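Local coordinates for protein phosphoacetylglucosamine mutase (Aspergillus lentulus, PDB 5OAW) that interconverts N-acetylglucosamine 6-phosphate and N-acetylglucosamine 1-phosphate, a step on the route to UDP-N-acetylglucosamine, at residues A[308-313]-A[375-380]. Sequence-based numbering, arbitrary orientation.
Sequences RIATLA and VGVYFE. With 16G (2-acetamido-2-deoxy-6-O-phosphono-alpha-D-glucopyranose), chain D.
I309 and A310 on helix 306-323 pack against F379 on strand 375-379. The methyl CG2 of I309 sits over one face of the F379 ring, offset toward its rim, in a CH-pi contact 3.9 Å from the ring centroid. I309 CG2 lies 3.6 Å from F379 CZ. With chi1 at -62°, CG1 of I309 lies beside the backbone N and CG2 anti to it, which turns CG2 to the ring. The two side chains cross at about a right angle.

The other side-chain pairs are apolar. A310 CB meets F379 CB at 3.7 Å, near the root of the ring. V377, two residues back on the strand, also faces the helix. V377 CG1 lies 4.2 Å from A313 CB. The same methyl meets a backbone carbonyl, with V377 CG1 3.6 Å from A310 O. The small A310 probably helps the helix lie close, with its axis 7.8 Å from that of the strand and nearly antiparallel to it (163°).

E380 follows the strand, and its CB leaves the backbone away from the helix. Its carboxylate takes two hydrogen bonds from the sugar, from 16G O3 to E380 OE1 (2.7 Å) and from 16G O4 to E380 OE2 (2.6 Å). This contact is helix-on-sheet packing of the alpha/beta domain III. Helix and strand meet through apolar side chains with no hydrogen bond between them, while E380, just past the strand, brings its carboxylate to two neighbouring sugar hydroxyls.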
loop_
_atom_site.group_PDB
_atom_site.type_symbol
_atom_site.label_atom_id
_atom_site.label_comp_id
_atom_site.label_asym_id
_atom_site.label_seq_id
_atom_site.Cartn_x
_atom_site.Cartn_y
_atom_site.Cartn_z
ATOM N N ARG A 308 -8.419 8.282 -7.992
ATOM C CA ARG A 308 -9.851 8.503 -7.951
ATOM C C ARG A 308 -10.453 8.220 -6.556
ATOM O O ARG A 308 -11.393 8.897 -6.109
ATOM C CB ARG A 308 -10.494 7.631 -9.028
ATOM C CG ARG A 308 -11.593 8.319 -9.785
ATOM C CD ARG A 308 -11.097 9.057 -11.010
ATOM N NE ARG A 308 -11.996 10.185 -11.204
ATOM C CZ ARG A 308 -12.326 10.738 -12.363
ATOM N NH1 ARG A 308 -11.840 10.296 -13.519
ATOM N NH2 ARG A 308 -13.163 11.751 -12.345
ATOM N N ILE A 309 -9.916 7.211 -5.873
ATOM C CA ILE A 309 -10.264 6.954 -4.471
ATOM C C ILE A 309 -9.762 8.100 -3.578
ATOM O O ILE A 309 -10.472 8.552 -2.665
ATOM C CB ILE A 309 -9.726 5.584 -3.976
ATOM C CG1 ILE A 309 -10.361 4.437 -4.782
ATOM C CG2 ILE A 309 -10.022 5.401 -2.491
ATOM C CD1 ILE A 309 -9.568 3.135 -4.762
ATOM N N ALA A 310 -8.541 8.563 -3.855
ATOM C CA ALA A 310 -7.950 9.714 -3.165
ATOM C C ALA A 310 -8.848 10.941 -3.212
ATOM O O ALA A 310 -9.091 11.545 -2.183
ATOM C CB ALA A 310 -6.571 10.036 -3.732
ATOM N N THR A 311 -9.367 11.276 -4.390
ATOM C CA THR A 311 -10.209 12.470 -4.545
ATOM C C THR A 311 -11.578 12.271 -3.920
ATOM O O THR A 311 -12.120 13.202 -3.329
ATOM C CB THR A 311 -10.341 12.962 -6.008
ATOM O OG1 THR A 311 -10.776 11.888 -6.848
ATOM C CG2 THR A 311 -9.001 13.488 -6.516
ATOM N N LEU A 312 -12.104 11.049 -4.020
ATOM C CA LEU A 312 -13.364 10.687 -3.366
ATOM C C LEU A 312 -13.253 10.858 -1.858
ATOM O O LEU A 312 -14.080 11.552 -1.265
ATOM C CB LEU A 312 -13.774 9.256 -3.707
ATOM C CG LEU A 312 -15.127 8.780 -3.156
ATOM C CD1 LEU A 312 -16.304 9.457 -3.861
ATOM C CD2 LEU A 312 -15.247 7.268 -3.261
ATOM N N ALA A 313 -12.224 10.240 -1.268
ATOM C CA ALA A 313 -11.937 10.325 0.171
ATOM C C ALA A 313 -11.768 11.754 0.668
ATOM O O ALA A 313 -12.356 12.131 1.683
ATOM C CB ALA A 313 -10.700 9.500 0.526
ATOM N N VAL A 375 -4.916 15.615 8.819
ATOM C CA VAL A 375 -5.594 14.595 8.054
ATOM C C VAL A 375 -4.939 14.562 6.675
ATOM O O VAL A 375 -5.154 15.454 5.856
ATOM C CB VAL A 375 -7.108 14.861 7.953
ATOM C CG1 VAL A 375 -7.780 13.706 7.255
ATOM C CG2 VAL A 375 -7.737 15.063 9.334
ATOM N N GLY A 376 -4.119 13.540 6.448
ATOM C CA GLY A 376 -3.432 13.346 5.167
ATOM C C GLY A 376 -3.928 12.165 4.348
ATOM O O GLY A 376 -3.711 11.006 4.711
ATOM N N VAL A 377 -4.590 12.473 3.236
ATOM C CA VAL A 377 -5.033 11.481 2.265
ATOM C C VAL A 377 -3.854 11.218 1.308
ATOM O O VAL A 377 -3.347 12.153 0.703
ATOM C CB VAL A 377 -6.279 11.986 1.491
ATOM C CG1 VAL A 377 -6.767 10.947 0.485
ATOM C CG2 VAL A 377 -7.401 12.390 2.453
ATOM N N TYR A 378 -3.394 9.967 1.209
ATOM C CA TYR A 378 -2.394 9.585 0.201
ATOM C C TYR A 378 -2.762 8.262 -0.441
ATOM O O TYR A 378 -3.053 7.296 0.252
ATOM C CB TYR A 378 -0.977 9.545 0.783
ATOM C CG TYR A 378 -0.621 8.334 1.634
ATOM C CD1 TYR A 378 -0.052 7.201 1.058
ATOM C CD2 TYR A 378 -0.842 8.329 3.009
ATOM C CE1 TYR A 378 0.285 6.094 1.827
ATOM C CE2 TYR A 378 -0.503 7.233 3.786
ATOM C CZ TYR A 378 0.059 6.114 3.184
ATOM O OH TYR A 378 0.409 5.001 3.920
ATOM N N PHE A 379 -2.796 8.255 -1.766
ATOM C CA PHE A 379 -3.041 7.067 -2.577
ATOM C C PHE A 379 -2.151 7.154 -3.805
ATOM O O PHE A 379 -1.948 8.244 -4.338
ATOM C CB PHE A 379 -4.498 6.998 -3.059
ATOM C CG PHE A 379 -5.437 6.354 -2.092
ATOM C CD1 PHE A 379 -6.008 7.093 -1.046
ATOM C CD2 PHE A 379 -5.766 5.009 -2.220
ATOM C CE1 PHE A 379 -6.877 6.493 -0.135
ATOM C CE2 PHE A 379 -6.639 4.398 -1.317
ATOM C CZ PHE A 379 -7.190 5.140 -0.273
ATOM N N GLU A 380 -1.616 6.014 -4.239
ATOM C CA GLU A 380 -1.033 5.904 -5.565
ATOM C C GLU A 380 -2.098 5.362 -6.515
ATOM O O GLU A 380 -3.110 4.782 -6.057
ATOM C CB GLU A 380 0.232 5.043 -5.538
ATOM C CG GLU A 380 1.422 5.806 -4.989
ATOM C CD GLU A 380 2.668 4.964 -4.824
ATOM O OE1 GLU A 380 2.662 4.061 -3.947
ATOM O OE2 GLU A 380 3.662 5.224 -5.555
HETATM C C1 16G D . 7.274 0.209 -5.379
HETATM C C2 16G D . 6.599 1.112 -4.317
HETATM C C3 16G D . 5.428 1.912 -4.890
HETATM C C4 16G D . 5.810 2.602 -6.207
HETATM C C5 16G D . 6.435 1.632 -7.211
HETATM C C6 16G D . 6.997 2.444 -8.340
HETATM C C7 16G D . 6.518 0.519 -1.925
HETATM C C8 16G D . 5.999 -0.511 -0.905
HETATM N N2 16G D . 6.162 0.274 -3.188
HETATM O O1 16G D . 6.459 -0.929 -5.672
HETATM O O3 16G D . 5.065 2.941 -3.971
HETATM O O4 16G D . 4.650 3.167 -6.762
HETATM O O5 16G D . 7.566 0.891 -6.641
HETATM O O6 16G D . 7.676 1.595 -9.227
HETATM O O7 16G D . 7.168 1.513 -1.575
HETATM P P 16G D . 8.747 2.191 -10.209
HETATM O O1P 16G D . 9.191 0.959 -11.085
HETATM O O2P 16G D . 7.899 3.188 -11.188
HETATM O O3P 16G D . 9.921 2.846 -9.547
#